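Local coordinates for protein ricin B lectin (Clostridium thermocellum, PDB 3VSF) that is an exo-beta-1,3-galactanase that probably hydrolyses beta-1,3-galactan with a family 43 glycoside hydrolase domain and carries a galactose-binding ricin-type lectin module, at residues Ser201-Asn204 with Leu209-Tyr212; Lys364-Asn367 with Lys372-Asp375; Asp469-Ser474 with Gly478-Gln483. One frame throughout, in Å; residues are numbered along the deposited sequence.

Interaction 1 of 3, residues Ser201-Asn204 with Leu209-Tyr212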
ATOM      1  N   SER A 201     -16.915  -6.235  -6.818  1.00 64.78           N
ATOM      2  CA  SER A 201     -16.543  -5.709  -8.126  1.00 65.55           C
ATOM      3  C   SER A 201     -17.296  -4.422  -8.443  1.00 66.42           C
ATOM      4  O   SER A 201     -18.338  -4.138  -7.852  1.00 66.95           O
ATOM      5  CB  SER A 201     -16.798  -6.750  -9.219  1.00 67.65           C
ATOM      6  OG  SER A 201     -18.177  -7.065  -9.316  1.00 70.03           O
ATOM      7  N   ALA A 202     -16.760  -3.646  -9.380  1.00 68.15           N
ATOM      8  CA  ALA A 202     -17.373  -2.386  -9.781  1.00 68.97           C
ATOM      9  C   ALA A 202     -18.497  -2.609 -10.788  1.00 70.46           C
ATOM     10  O   ALA A 202     -18.275  -3.154 -11.871  1.00 68.16           O
ATOM     11  CB  ALA A 202     -16.325  -1.444 -10.352  1.00 66.80           C
ATOM     12  N   ALA A 203     -19.703  -2.181 -10.426  1.00 70.37           N
ATOM     13  CA  ALA A 203     -20.862  -2.322 -11.297  1.00 71.24           C
ATOM     14  C   ALA A 203     -21.411  -0.961 -11.714  1.00 70.88           C
ATOM     15  O   ALA A 203     -20.920   0.077 -11.273  1.00 73.72           O
ATOM     16  CB  ALA A 203     -21.942  -3.140 -10.606  1.00 72.05           C
ATOM     17  N   ASN A 204     -22.428  -0.978 -12.569  1.00 71.09           N
ATOM     18  CA  ASN A 204     -23.074   0.249 -13.026  1.00 70.93           C
ATOM     19  C   ASN A 204     -22.077   1.232 -13.638  1.00 71.94           C
ATOM     20  O   ASN A 204     -22.030   2.399 -13.254  1.00 73.57           O
ATOM     21  CB  ASN A 204     -23.835   0.910 -11.873  1.00 70.00           C
ATOM     22  CG  ASN A 204     -24.828   1.953 -12.349  1.00 71.69           C
ATOM     23  OD1 ASN A 204     -24.681   2.521 -13.432  1.00 76.30           O
ATOM     24  ND2 ASN A 204     -25.847   2.212 -11.539  1.00 70.15           N
ATOM     25  N   LEU A 209     -20.006   0.114  -6.342  1.00 70.13           N
ATOM     26  CA  LEU A 209     -19.345  -1.110  -5.911  1.00 69.02           C
ATOM     27  C   LEU A 209     -20.377  -2.121  -5.430  1.00 73.58           C
ATOM     28  O   LEU A 209     -21.229  -1.804  -4.599  1.00 74.39           O
ATOM     29  CB  LEU A 209     -18.338  -0.824  -4.795  1.00 69.57           C
ATOM     30  CG  LEU A 209     -16.977  -0.262  -5.213  1.00 70.66           C
ATOM     31  CD1 LEU A 209     -16.131   0.052  -3.989  1.00 67.97           C
ATOM     32  CD2 LEU A 209     -16.258  -1.240  -6.128  1.00 65.86           C
ATOM     33  N   HIS A 210     -20.302  -3.335  -5.962  1.00 71.34           N
ATOM     34  CA  HIS A 210     -21.212  -4.397  -5.556  1.00 71.15           C
ATOM     35  C   HIS A 210     -20.494  -5.467  -4.742  1.00 72.84           C
ATOM     36  O   HIS A 210     -19.498  -6.037  -5.187  1.00 72.46           O
ATOM     37  CB  HIS A 210     -21.891  -5.024  -6.777  1.00 71.40           C
ATOM     38  CG  HIS A 210     -23.039  -4.224  -7.309  1.00 72.57           C
ATOM     39  ND1 HIS A 210     -23.790  -4.630  -8.392  1.00 71.13           N
ATOM     40  CD2 HIS A 210     -23.569  -3.045  -6.906  1.00 72.04           C
ATOM     41  CE1 HIS A 210     -24.730  -3.734  -8.634  1.00 70.96           C
ATOM     42  NE2 HIS A 210     -24.618  -2.762  -7.746  1.00 74.02           N
ATOM     43  N   LEU A 211     -21.002  -5.725  -3.542  1.00 71.67           N
ATOM     44  CA  LEU A 211     -20.470  -6.783  -2.695  1.00 72.41           C
ATOM     45  C   LEU A 211     -21.379  -8.004  -2.767  1.00 72.73           C
ATOM     46  O   LEU A 211     -22.484  -7.995  -2.227  1.00 72.28           O
ATOM     47  CB  LEU A 211     -20.348  -6.306  -1.248  1.00 71.71           C
ATOM     48  CG  LEU A 211     -19.790  -7.323  -0.248  1.00 72.62           C
ATOM     49  CD1 LEU A 211     -18.381  -7.744  -0.638  1.00 71.16           C
ATOM     50  CD2 LEU A 211     -19.812  -6.758   1.163  1.00 74.95           C
ATOM     51  N   TYR A 212     -20.911  -9.048  -3.442  1.00 72.77           N
ATOM     52  CA  TYR A 212     -21.695 -10.266  -3.606  1.00 73.49           C
ATOM     53  C   TYR A 212     -21.305 -11.319  -2.577  1.00 74.14           C
ATOM     54  O   TYR A 212     -20.122 -11.574  -2.355  1.00 73.47           O
ATOM     55  CB  TYR A 212     -21.514 -10.837  -5.015  1.00 74.54           C
ATOM     56  CG  TYR A 212     -21.832  -9.867  -6.128  1.00 72.54           C
ATOM     57  CD1 TYR A 212     -23.140  -9.665  -6.548  1.00 70.19           C
ATOM     58  CD2 TYR A 212     -20.822  -9.158  -6.765  1.00 72.99           C
ATOM     59  CE1 TYR A 212     -23.433  -8.778  -7.568  1.00 70.70           C
ATOM     60  CE2 TYR A 212     -21.106  -8.271  -7.785  1.00 74.63           C
ATOM     61  CZ  TYR A 212     -22.413  -8.085  -8.183  1.00 71.51           C
ATOM     62  OH  TYR A 212     -22.697  -7.202  -9.198  1.00 70.12           O
TER
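His-210 lies against Ala-203 and Ser-201 on the neighbouring strand, and its side chain can be traced outward from the backbone. His-210 CB passes 3.8 Å from Ser-201 O, the same carbonyl oxygen that accepts the bond from His-210 N at 2.8 Å; the return bond, Ser-201 N to His-210 O, completes the antiparallel hydrogen-bonded pair. With CG beside its own backbone N (chi1 -80°), the imidazole comes to rest under the methyl of Ala-203. Ala-203 CB sits over one face of the His-210 ring, 22° off the normal, in a CH-pi contact displaced toward His-210 ND1, 3.2 Å away; His-210 CE1 follows at 3.5 Å. His-210 ND1 donates a 2.9 Å hydrogen bond to Tyr-212 OH, in the imidazole plane, which helps set the rotation of the ring; Tyr-182 also meets it edge-to-face. At the edge of the Tyr-212 ring, CE2 meets Ser-201 OG, whose hydrogen-bond partner is Ser-184 OG. Facing the other way, Leu-209 CD2 packs on Ala-202 CB. The segments end the hairpin of strands 197-203 and 208-214, the middle strands of a four-stranded antiparallel beta-propeller blade. Strand 221-228 borders 208-214 on the side away from 197-203, and its Leu-224 touches both His-210 and Tyr-212.

Interaction 2 of 3, residues Lys364-Asn367 with Lys372-Asp375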
ATOM      1  N   LYS A 364      22.297  12.614  17.187  1.00 70.72           N
ATOM      2  CA  LYS A 364      21.627  13.596  18.026  1.00 64.95           C
ATOM      3  C   LYS A 364      21.840  14.972  17.414  1.00 63.55           C
ATOM      4  O   LYS A 364      22.940  15.291  16.961  1.00 67.39           O
ATOM      5  CB  LYS A 364      22.184  13.573  19.449  1.00 67.53           C
ATOM      6  CG  LYS A 364      21.526  12.563  20.373  1.00 72.56           C
ATOM      7  CD  LYS A 364      22.195  12.564  21.740  1.00 79.59           C
ATOM      8  CE  LYS A 364      21.443  11.691  22.733  1.00 81.28           C
ATOM      9  NZ  LYS A 364      20.098  12.244  23.053  1.00 76.58           N
ATOM     10  N   LEU A 365      20.789  15.783  17.390  1.00 61.26           N
ATOM     11  CA  LEU A 365      20.891  17.135  16.850  1.00 62.06           C
ATOM     12  C   LEU A 365      20.917  18.165  17.972  1.00 61.43           C
ATOM     13  O   LEU A 365      19.891  18.457  18.584  1.00 62.04           O
ATOM     14  CB  LEU A 365      19.744  17.415  15.878  1.00 61.97           C
ATOM     15  CG  LEU A 365      19.800  16.622  14.570  1.00 60.90           C
ATOM     16  CD1 LEU A 365      18.573  16.886  13.716  1.00 59.18           C
ATOM     17  CD2 LEU A 365      21.070  16.960  13.805  1.00 64.06           C
ATOM     18  N   VAL A 366      22.099  18.714  18.233  1.00 62.07           N
ATOM     19  CA  VAL A 366      22.288  19.640  19.343  1.00 60.18           C
ATOM     20  C   VAL A 366      22.246  21.093  18.882  1.00 56.61           C
ATOM     21  O   VAL A 366      23.001  21.495  17.997  1.00 56.79           O
ATOM     22  CB  VAL A 366      23.630  19.387  20.053  1.00 60.76           C
ATOM     23  CG1 VAL A 366      23.708  20.197  21.336  1.00 57.94           C
ATOM     24  CG2 VAL A 366      23.801  17.905  20.343  1.00 62.79           C
ATOM     25  N   ASN A 367      21.361  21.876  19.490  1.00 55.19           N
ATOM     26  CA  ASN A 367      21.240  23.292  19.169  1.00 56.31           C
ATOM     27  C   ASN A 367      22.424  24.090  19.709  1.00 58.87           C
ATOM     28  O   ASN A 367      22.860  23.880  20.840  1.00 59.16           O
ATOM     29  CB  ASN A 367      19.930  23.856  19.726  1.00 55.29           C
ATOM     30  CG  ASN A 367      19.668  25.279  19.269  1.00 58.14           C
ATOM     31  OD1 ASN A 367      20.003  25.653  18.145  1.00 57.98           O
ATOM     32  ND2 ASN A 367      19.071  26.081  20.144  1.00 59.08           N
ATOM     33  N   LYS A 372      20.325  22.232  23.810  1.00 58.33           N
ATOM     34  CA  LYS A 372      19.333  21.164  23.845  1.00 58.21           C
ATOM     35  C   LYS A 372      19.366  20.378  22.537  1.00 57.77           C
ATOM     36  O   LYS A 372      19.913  20.845  21.539  1.00 56.85           O
ATOM     37  CB  LYS A 372      17.936  21.740  24.078  1.00 58.84           C
ATOM     38  CG  LYS A 372      17.779  22.507  25.383  1.00 54.61           C
ATOM     39  CD  LYS A 372      17.841  21.580  26.585  1.00 58.64           C
ATOM     40  CE  LYS A 372      17.564  22.328  27.881  1.00 57.45           C
ATOM     41  NZ  LYS A 372      18.586  23.375  28.157  1.00 58.55           N
ATOM     42  N   VAL A 373      18.777  19.186  22.545  1.00 56.26           N
ATOM     43  CA  VAL A 373      18.786  18.328  21.364  1.00 57.43           C
ATOM     44  C   VAL A 373      17.389  18.122  20.786  1.00 55.67           C
ATOM     45  O   VAL A 373      16.387  18.264  21.487  1.00 55.08           O
ATOM     46  CB  VAL A 373      19.407  16.953  21.667  1.00 61.29           C
ATOM     47  CG1 VAL A 373      20.839  17.116  22.157  1.00 62.03           C
ATOM     48  CG2 VAL A 373      18.568  16.206  22.692  1.00 58.72           C
ATOM     49  N   LEU A 374      17.333  17.785  19.501  1.00 60.49           N
ATOM     50  CA  LEU A 374      16.064  17.553  18.822  1.00 57.81           C
ATOM     51  C   LEU A 374      15.349  16.353  19.432  1.00 58.90           C
ATOM     52  O   LEU A 374      15.939  15.285  19.596  1.00 60.03           O
ATOM     53  CB  LEU A 374      16.289  17.330  17.327  1.00 57.04           C
ATOM     54  CG  LEU A 374      15.074  17.597  16.438  1.00 60.93           C
ATOM     55  CD1 LEU A 374      14.641  19.048  16.574  1.00 55.35           C
ATOM     56  CD2 LEU A 374      15.379  17.260  14.989  1.00 58.32           C
ATOM     57  N   ASP A 375      14.075  16.535  19.765  1.00 57.81           N
ATOM     58  CA  ASP A 375      13.317  15.511  20.470  1.00 59.47           C
ATOM     59  C   ASP A 375      11.842  15.560  20.081  1.00 57.54           C
ATOM     60  O   ASP A 375      11.403  16.476  19.385  1.00 57.33           O
ATOM     61  CB  ASP A 375      13.469  15.701  21.984  1.00 60.52           C
ATOM     62  CG  ASP A 375      12.868  14.564  22.785  1.00 64.01           C
ATOM     63  OD1 ASP A 375      12.958  13.404  22.334  1.00 67.38           O
ATOM     64  OD2 ASP A 375      12.304  14.828  23.869  1.00 62.23           O
TER
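Leu-365 and Leu-374 meet through different first torsions: CG of Leu-365 stands beside its backbone N (chi1 -69°), whereas CG of Leu-374 lies opposite its own N (chi1 -158°). With these torsions the two side chains lie side by side, pointing the same way, CB of one near CB of the other and Leu-365 CD1 against Leu-374 CD2 at 3.5 Å. Leu-365 also touches Trp-494 and Leu-496 of strand 494-498, while Leu-374 packs on Ile-387. Val-366 and Val-373 cross at a slant, with Val-366 CG2 3.6 Å from Val-373 CG1. The backbones of Val-366 and Val-373 form a single bridge. Leu-374 N donates to Leu-365 O over 2.8 Å, and Asn-367 N donates to Lys-372 O over 2.7 Å. CA-H groups supplement both acceptors, Val-373 CA approaching Leu-365 O and Val-366 CA approaching Lys-372 O. The strand axes run at 123° to each other, and the strands part into different sheets of the ricin-type beta-trefoil: 363-367 pairs with 494-498, and 373-376 with 385-390. Chemically the contact is an apolar one pinned by two backbone bonds: two N-H and two C=O groups are satisfied across it, while the other edge of 363-367 bonds to strand 494-498 and the leucines remain among hydrophobic neighbours.

Interaction 3 of 3, residues Asp469-Ser474 with Gly478-Gln483. With GOL (glycerol), chain G.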
ATOM      1  N   ASP A 469      14.353  25.589  13.211  1.00 55.08           N
ATOM      2  CA  ASP A 469      14.536  26.714  14.119  1.00 50.63           C
ATOM      3  C   ASP A 469      13.883  26.461  15.475  1.00 51.99           C
ATOM      4  O   ASP A 469      12.774  25.935  15.550  1.00 52.79           O
ATOM      5  CB  ASP A 469      13.945  27.976  13.481  1.00 53.33           C
ATOM      6  CG  ASP A 469      14.320  29.244  14.222  1.00 54.95           C
ATOM      7  OD1 ASP A 469      14.490  29.193  15.456  1.00 63.34           O
ATOM      8  OD2 ASP A 469      14.440  30.300  13.565  1.00 52.81           O
ATOM      9  N   VAL A 470      14.579  26.835  16.545  1.00 54.27           N
ATOM     10  CA  VAL A 470      14.001  26.803  17.881  1.00 51.22           C
ATOM     11  C   VAL A 470      13.220  28.093  18.117  1.00 51.22           C
ATOM     12  O   VAL A 470      13.799  29.179  18.143  1.00 49.35           O
ATOM     13  CB  VAL A 470      15.080  26.657  18.968  1.00 51.70           C
ATOM     14  CG1 VAL A 470      14.437  26.547  20.341  1.00 49.16           C
ATOM     15  CG2 VAL A 470      15.956  25.447  18.689  1.00 51.36           C
ATOM     16  N   ARG A 471      11.908  27.967  18.285  1.00 52.74           N
ATOM     17  CA  ARG A 471      11.030  29.129  18.396  1.00 51.70           C
ATOM     18  C   ARG A 471      11.452  30.099  19.496  1.00 53.32           C
ATOM     19  O   ARG A 471      11.681  29.698  20.638  1.00 51.01           O
ATOM     20  CB  ARG A 471       9.582  28.693  18.631  1.00 52.40           C
ATOM     21  CG  ARG A 471       8.614  29.860  18.755  1.00 52.25           C
ATOM     22  CD  ARG A 471       7.270  29.422  19.309  1.00 52.94           C
ATOM     23  NE  ARG A 471       6.645  28.388  18.491  1.00 61.65           N
ATOM     24  CZ  ARG A 471       5.992  28.626  17.358  1.00 59.21           C
ATOM     25  NH1 ARG A 471       5.887  29.868  16.901  1.00 63.61           N
ATOM     26  NH2 ARG A 471       5.451  27.626  16.679  1.00 53.83           N
ATOM     27  N   LYS A 472      11.545  31.375  19.138  1.00 52.68           N
ATOM     28  CA  LYS A 472      11.828  32.436  20.099  1.00 49.38           C
ATOM     29  C   LYS A 472      13.159  32.263  20.826  1.00 48.58           C
ATOM     30  O   LYS A 472      13.315  32.719  21.959  1.00 50.94           O
ATOM     31  CB  LYS A 472      10.695  32.545  21.121  1.00 49.94           C
ATOM     32  CG  LYS A 472       9.839  33.788  20.969  1.00 49.34           C
ATOM     33  CD  LYS A 472       9.034  33.753  19.686  1.00 54.95           C
ATOM     34  CE  LYS A 472       8.304  35.069  19.469  1.00 61.15           C
ATOM     35  NZ  LYS A 472       9.261  36.203  19.323  1.00 56.28           N
ATOM     36  N   TRP A 473      14.115  31.610  20.174  1.00 49.50           N
ATOM     37  CA  TRP A 473      15.435  31.402  20.762  1.00 48.85           C
ATOM     38  C   TRP A 473      15.349  30.703  22.117  1.00 49.10           C
ATOM     39  O   TRP A 473      16.238  30.856  22.955  1.00 48.10           O
ATOM     40  CB  TRP A 473      16.164  32.738  20.925  1.00 45.39           C
ATOM     41  CG  TRP A 473      16.533  33.400  19.635  1.00 46.16           C
ATOM     42  CD1 TRP A 473      15.680  33.945  18.719  1.00 48.65           C
ATOM     43  CD2 TRP A 473      17.855  33.612  19.127  1.00 47.04           C
ATOM     44  NE1 TRP A 473      16.389  34.472  17.667  1.00 47.16           N
ATOM     45  CE2 TRP A 473      17.727  34.281  17.894  1.00 47.12           C
ATOM     46  CE3 TRP A 473      19.135  33.295  19.593  1.00 48.81           C
ATOM     47  CZ2 TRP A 473      18.828  34.640  17.120  1.00 50.23           C
ATOM     48  CZ3 TRP A 473      20.229  33.653  18.824  1.00 50.44           C
ATOM     49  CH2 TRP A 473      20.068  34.318  17.601  1.00 51.12           C
ATOM     50  N   SER A 474      14.280  29.942  22.328  1.00 48.29           N
ATOM     51  CA  SER A 474      14.068  29.262  23.602  1.00 48.01           C
ATOM     52  C   SER A 474      15.301  28.487  24.051  1.00 49.80           C
ATOM     53  O   SER A 474      15.980  27.853  23.244  1.00 54.03           O
ATOM     54  CB  SER A 474      12.866  28.322  23.526  1.00 51.09           C
ATOM     55  OG  SER A 474      12.702  27.624  24.750  1.00 48.12           O
ATOM     56  N   GLY A 478      11.270  21.719  26.162  1.00 55.25           N
ATOM     57  CA  GLY A 478       9.956  21.806  25.553  1.00 56.36           C
ATOM     58  C   GLY A 478       9.852  22.917  24.528  1.00 54.72           C
ATOM     59  O   GLY A 478       8.770  23.195  24.012  1.00 57.08           O
ATOM     60  N   GLY A 479      10.980  23.556  24.235  1.00 53.18           N
ATOM     61  CA  GLY A 479      11.019  24.608  23.236  1.00 52.87           C
ATOM     62  C   GLY A 479      10.537  24.105  21.890  1.00 53.66           C
ATOM     63  O   GLY A 479      11.040  23.106  21.377  1.00 53.46           O
ATOM     64  N   ILE A 480       9.558  24.796  21.317  1.00 50.29           N
ATOM     65  CA  ILE A 480       8.969  24.377  20.051  1.00 53.04           C
ATOM     66  C   ILE A 480       9.962  24.480  18.901  1.00 52.15           C
ATOM     67  O   ILE A 480      10.570  25.527  18.686  1.00 52.17           O
ATOM     68  CB  ILE A 480       7.713  25.201  19.702  1.00 55.41           C
ATOM     69  CG1 ILE A 480       6.583  24.914  20.691  1.00 55.50           C
ATOM     70  CG2 ILE A 480       7.257  24.898  18.284  1.00 50.54           C
ATOM     71  CD1 ILE A 480       6.747  25.599  22.032  1.00 61.97           C
ATOM     72  N   ILE A 481      10.125  23.384  18.166  1.00 50.53           N
ATOM     73  CA  ILE A 481      10.952  23.384  16.966  1.00 51.29           C
ATOM     74  C   ILE A 481      10.095  23.747  15.762  1.00 52.05           C
ATOM     75  O   ILE A 481       9.047  23.145  15.533  1.00 52.49           O
ATOM     76  CB  ILE A 481      11.615  22.017  16.731  1.00 51.34           C
ATOM     77  CG1 ILE A 481      12.494  21.644  17.927  1.00 52.39           C
ATOM     78  CG2 ILE A 481      12.436  22.039  15.453  1.00 49.20           C
ATOM     79  CD1 ILE A 481      13.585  22.649  18.216  1.00 52.30           C
ATOM     80  N   GLN A 482      10.543  24.735  14.995  1.00 54.35           N
ATOM     81  CA  GLN A 482       9.740  25.266  13.902  1.00 51.12           C
ATOM     82  C   GLN A 482      10.548  25.490  12.631  1.00 52.55           C
ATOM     83  O   GLN A 482      11.685  25.035  12.503  1.00 53.97           O
ATOM     84  CB  GLN A 482       9.090  26.586  14.321  1.00 51.43           C
ATOM     85  CG  GLN A 482      10.089  27.707  14.562  1.00 51.79           C
ATOM     86  CD  GLN A 482       9.432  28.995  15.020  1.00 51.33           C
ATOM     87  OE1 GLN A 482       8.276  29.000  15.441  1.00 51.47           O
ATOM     88  NE2 GLN A 482      10.170  30.096  14.938  1.00 51.33           N
ATOM     89  N   GLN A 483       9.936  26.206  11.696  1.00 53.34           N
ATOM     90  CA  GLN A 483      10.541  26.524  10.416  1.00 50.01           C
ATOM     91  C   GLN A 483      10.684  28.038  10.329  1.00 53.26           C
ATOM     92  O   GLN A 483       9.758  28.769  10.677  1.00 54.41           O
ATOM     93  CB  GLN A 483       9.640  26.013   9.293  1.00 54.60           C
ATOM     94  CG  GLN A 483      10.215  26.131   7.898  1.00 57.67           C
ATOM     95  CD  GLN A 483       9.223  25.696   6.837  1.00 57.70           C
ATOM     96  OE1 GLN A 483       9.501  24.800   6.039  1.00 62.82           O
ATOM     97  NE2 GLN A 483       8.055  26.328   6.825  1.00 55.57           N
TER
HETATM   98  C1  GOL G 601      13.725  33.509  15.192  1.00 53.19           C
HETATM   99  O1  GOL G 601      14.771  32.623  14.860  1.00 48.58           O
HETATM  100  C2  GOL G 601      12.422  32.731  15.342  1.00 53.56           C
HETATM  101  O2  GOL G 601      12.706  31.413  15.752  1.00 57.93           O
HETATM  102  C3  GOL G 601      11.543  33.402  16.390  1.00 51.24           C
HETATM  103  O3  GOL G 601      10.305  32.729  16.462  1.00 47.51           O
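Residues 469-474 and 478-483 meet in a beta hairpin of the ricin-type beta-trefoil module, strands 467-470 and 479-484, with a glycerol bound beside its turn. Asp-469 and Gln-482 form an antiparallel hydrogen-bonded pair: Gln-482 N reaches Asp-469 O at 2.6 Å, and Asp-469 N donates to Gln-482 O. The next pair is non-hydrogen-bonded, with Val-470 CG2 against Ile-481 CD1, both side chains also touching Trp-494. Beyond it, Arg-471 N gives a nearly straight bond to Ile-480 O (168°).

On the face of Asp-469 and Gln-482, the Gln-482 side chain starts with CG between its backbone N and carbonyl carbon (chi1 66°) and then extends past Arg-471. Its amide lies over one face of the Arg-471 guanidinium, the two planes 80° apart; Gln-482 OE1 lies near Arg-471 NH1, but the angle is too poor for a hydrogen bond. Arg-471 also runs alongside Ile-480, whose CG2 lies 3.5 Å from Arg-471 NE at the guanidinium edge.

The other amide atom, Gln-482 NE2, donates to glycerol O3 at 3.0 Å, and Lys-472 N adds a weak bond to the same oxygen. The glycerol probably comes from the crystallisation liquor, yet the polar groups that hold it are consistent with a sugar-binding pocket of this lectin fold. Asn-491 ND2 adds another bond to it, and Gln-492 NE2 also hydrogen-bonds to Asp-469 OD2. Glycerol O1 donates to that same Asp-469 OD2 at 2.7 Å, while glycerol O2 bonds weakly to Asp-469 OD1.

How the interactions relate
Interactions 2 and 3 belong to the beta-trefoil lectin module, with centres about 11 Å apart, and they touch: Leu-374 CD1 packs on Ile-481 CG1 at 3.6 Å. Strand 385-390 lies between them in the sheet, pairing with both 373-376 and 479-484. The galactose-binding residue Asp-422 lies about 11 Å, side chain to side chain, from Leu-374 and likewise from Ile-481; neither contact includes Asp-422, Asp-425, Asn-440 or Asn-444, which bind galactose, and the glycerol of interaction 3 lies in what may be a second sugar pocket. Interaction 1 is in the family 43 domain, across the chain's centre, about 53 Å from interaction 2 and 52 Å from interaction 3, centre to centre.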